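Local coordinates for transcriptional regulators (LACI-FAMILY TRANSCRIPTIONAL REGULATORY PROTEIN) (Corynebacterium glutamicum, PDB 3GYB), which probably binds cis-regulatory DNA as a LacI-family transcription factor and, like its relatives, probably works as a dimer, at the interface of chains A and B. Sequence-based numbering; all coordinates share one arbitrary frame. Chains: chain A/B, Transcriptional regulators (LACI-FAMILY TRANSCRIPTIONAL REGULATORY PROTEIN).

The interface of chains A and B. Residues chain A 38-41, 59; chain B 7, 39-41, 59.
A:Ser39 and B:Ser39 face each other in different rotamers: in A:Ser39 the hydroxyl OG lies anti to the backbone N (chi1 -169°), whereas in B:Ser39 it stands between the backbone N and the carbonyl carbon (chi1 72°). The anti position turns A:Ser39 OG onto B:Val40 O; B:Ser39 OG makes no matching bond to A:Val40 O. This is an edge-to-edge pairing of strands 37-41 in the periplasmic-binding-protein-like core of a LacI-family regulator, a family that commonly works as dimers, so the two-fold interface is plausibly the biological one. The strands run antiparallel, and A:Val40 sits opposite B:Val40. A:Val40 N donates to B:Val40 O at 2.8 Å, nearly straight at the hydrogen (166°), its N-H lying in the carbonyl plane on a lone pair of B:Val40 O. The reciprocal bond, from B:Val40 N to A:Val40 O, is also 2.8 Å. Valine, branched at CB, favours the extended backbone that this pairing needs.

B:Val40 O takes a second donor: A:Ser39 OG approaches it at 3.1 Å, from well above the carbonyl plane. Together the two bonds grip the oxygen from different directions. Serine suits this place because its short side chain carries a hydroxyl without holding the strands apart. A:Ser39 OG also lies alongside the CB-OG bond of B:Ser39, whose OG gives it a weak bond at 3.2 Å.

Apolar groups flank the serines. The branch of A:Ile41, bent at chi2, sets its terminal methyl CD1 against B:Ser39 CB at 3.6 Å. The selenomethionines at position 59, in loops, meet by their CB atoms at 3.6 Å. Their flexible, unbranched chains are bent in opposite senses at chi3, and in B:Met59 the methyl CE lies over the CB-OG end of the partner serine, 3.3 Å from A:Ser39 OG. Beside them, B:Leu7 on strand 7-12 offers its methyl CD2 to A:Met59 CB, extending the greasy margin with a compact forked side chain.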
ATOM      1  N   LEU A  38      -0.080   6.046  18.319  1.00 13.60           N
ATOM      2  CA  LEU A  38      -0.716   6.575  17.116  1.00 12.48           C
ATOM      3  C   LEU A  38      -1.882   5.751  16.602  1.00 12.73           C
ATOM      4  O   LEU A  38      -1.881   4.533  16.707  1.00 12.60           O
ATOM      5  CB  LEU A  38       0.311   6.668  15.985  1.00 12.63           C
ATOM      6  CG  LEU A  38       1.699   7.227  16.297  1.00 15.16           C
ATOM      7  CD1 LEU A  38       2.559   7.151  15.043  1.00 14.41           C
ATOM      8  CD2 LEU A  38       1.590   8.658  16.788  1.00 15.88           C
ATOM      9  N   SER A  39      -2.873   6.434  16.034  1.00 12.50           N
ATOM     10  CA  SER A  39      -4.025   5.764  15.441  1.00 12.72           C
ATOM     11  C   SER A  39      -4.324   6.502  14.143  1.00 13.34           C
ATOM     12  O   SER A  39      -4.250   7.732  14.088  1.00 16.32           O
ATOM     13  CB  SER A  39      -5.239   5.808  16.371  1.00 13.63           C
ATOM     14  OG  SER A  39      -6.257   4.944  15.885  1.00 18.55           O
ATOM     15  N   VAL A  40      -4.654   5.749  13.100  1.00 13.01           N
ATOM     16  CA  VAL A  40      -4.917   6.327  11.791  1.00 12.45           C
ATOM     17  C   VAL A  40      -6.386   6.462  11.413  1.00 12.31           C
ATOM     18  O   VAL A  40      -7.198   5.567  11.650  1.00 12.87           O
ATOM     19  CB  VAL A  40      -4.197   5.508  10.687  1.00 12.33           C
ATOM     20  CG1 VAL A  40      -4.528   6.069   9.312  1.00 13.30           C
ATOM     21  CG2 VAL A  40      -2.685   5.550  10.917  1.00 13.60           C
ATOM     22  N   ILE A  41      -6.705   7.607  10.819  1.00 12.06           N
ATOM     23  CA  ILE A  41      -8.048   7.926  10.347  1.00 13.72           C
ATOM     24  C   ILE A  41      -7.883   8.184   8.849  1.00 13.39           C
ATOM     25  O   ILE A  41      -7.004   8.942   8.452  1.00 13.91           O
ATOM     26  CB  ILE A  41      -8.579   9.220  11.019  1.00 14.45           C
ATOM     27  CG1 ILE A  41      -8.721   9.015  12.530  1.00 17.80           C
ATOM     28  CG2 ILE A  41      -9.905   9.641  10.384  1.00 16.26           C
ATOM     29  CD1 ILE A  41      -9.814   8.048  12.938  1.00 20.41           C
HETATM   30  N   MSE A  59     -11.436  10.361  19.701  1.00 24.79           N
HETATM   31  CA  MSE A  59     -10.511   9.602  20.532  1.00 23.98           C
HETATM   32  C   MSE A  59      -9.839  10.524  21.550  1.00 22.38           C
HETATM   33  O   MSE A  59      -9.041  10.078  22.374  1.00 22.23           O
HETATM   34  CB  MSE A  59      -9.446   8.898  19.663  1.00 27.09           C
HETATM   35  CG  MSE A  59      -8.336   9.794  19.135  1.00 29.60           C
HETATM   36 SE   MSE A  59      -6.908   8.838  18.180  1.00 34.31          SE
HETATM   37  CE  MSE A  59      -5.889   8.231  19.580  1.00 35.36           C
TER
ATOM     38  N   LEU B   7     -16.876   4.800  18.656  1.00 23.99           N
ATOM     39  CA  LEU B   7     -15.611   4.553  17.982  1.00 23.05           C
ATOM     40  C   LEU B   7     -15.253   3.072  17.986  1.00 20.98           C
ATOM     41  O   LEU B   7     -15.356   2.396  19.007  1.00 21.27           O
ATOM     42  CB  LEU B   7     -14.513   5.368  18.670  1.00 23.53           C
ATOM     43  CG  LEU B   7     -13.165   5.549  17.981  1.00 28.56           C
ATOM     44  CD1 LEU B   7     -13.336   6.219  16.625  1.00 28.07           C
ATOM     45  CD2 LEU B   7     -12.292   6.407  18.881  1.00 29.06           C
ATOM     46  N   SER B  39     -11.022   3.768  13.503  1.00 14.77           N
ATOM     47  CA  SER B  39      -9.652   4.263  13.573  1.00 15.55           C
ATOM     48  C   SER B  39      -8.779   3.016  13.576  1.00 15.99           C
ATOM     49  O   SER B  39      -9.142   1.997  14.164  1.00 17.08           O
ATOM     50  CB  SER B  39      -9.431   5.077  14.843  1.00 17.97           C
ATOM     51  OG  SER B  39      -9.401   4.233  15.970  1.00 25.14           O
ATOM     52  N   VAL B  40      -7.629   3.096  12.923  1.00 14.94           N
ATOM     53  CA  VAL B  40      -6.744   1.947  12.818  1.00 14.25           C
ATOM     54  C   VAL B  40      -5.486   1.988  13.676  1.00 13.56           C
ATOM     55  O   VAL B  40      -4.870   3.037  13.857  1.00 14.81           O
ATOM     56  CB  VAL B  40      -6.335   1.740  11.337  1.00 13.42           C
ATOM     57  CG1 VAL B  40      -5.287   0.639  11.210  1.00 16.29           C
ATOM     58  CG2 VAL B  40      -7.570   1.391  10.512  1.00 14.49           C
ATOM     59  N   ILE B  41      -5.126   0.820  14.200  1.00 12.84           N
ATOM     60  CA  ILE B  41      -3.925   0.646  15.008  1.00 13.56           C
ATOM     61  C   ILE B  41      -3.157  -0.516  14.393  1.00 13.84           C
ATOM     62  O   ILE B  41      -3.739  -1.565  14.126  1.00 13.38           O
ATOM     63  CB  ILE B  41      -4.279   0.322  16.476  1.00 16.24           C
ATOM     64  CG1 ILE B  41      -4.829   1.587  17.143  1.00 19.05           C
ATOM     65  CG2 ILE B  41      -3.048  -0.215  17.219  1.00 16.30           C
ATOM     66  CD1 ILE B  41      -5.073   1.460  18.613  1.00 22.99           C
HETATM   67  N   MSE B  59      -8.473   5.038  23.377  1.00 25.01           N
HETATM   68  CA  MSE B  59      -9.430   5.883  22.693  1.00 25.48           C
HETATM   69  C   MSE B  59     -10.835   5.597  23.220  1.00 23.76           C
HETATM   70  O   MSE B  59     -11.806   6.204  22.769  1.00 24.31           O
HETATM   71  CB  MSE B  59      -9.380   5.653  21.164  1.00 28.00           C
HETATM   72  CG  MSE B  59     -10.099   4.397  20.662  1.00 30.91           C
HETATM   73 SE   MSE B  59     -10.185   4.262  18.705  1.00 40.55          SE
HETATM   74  CE  MSE B  59      -8.292   4.334  18.450  1.00 29.15           C
TER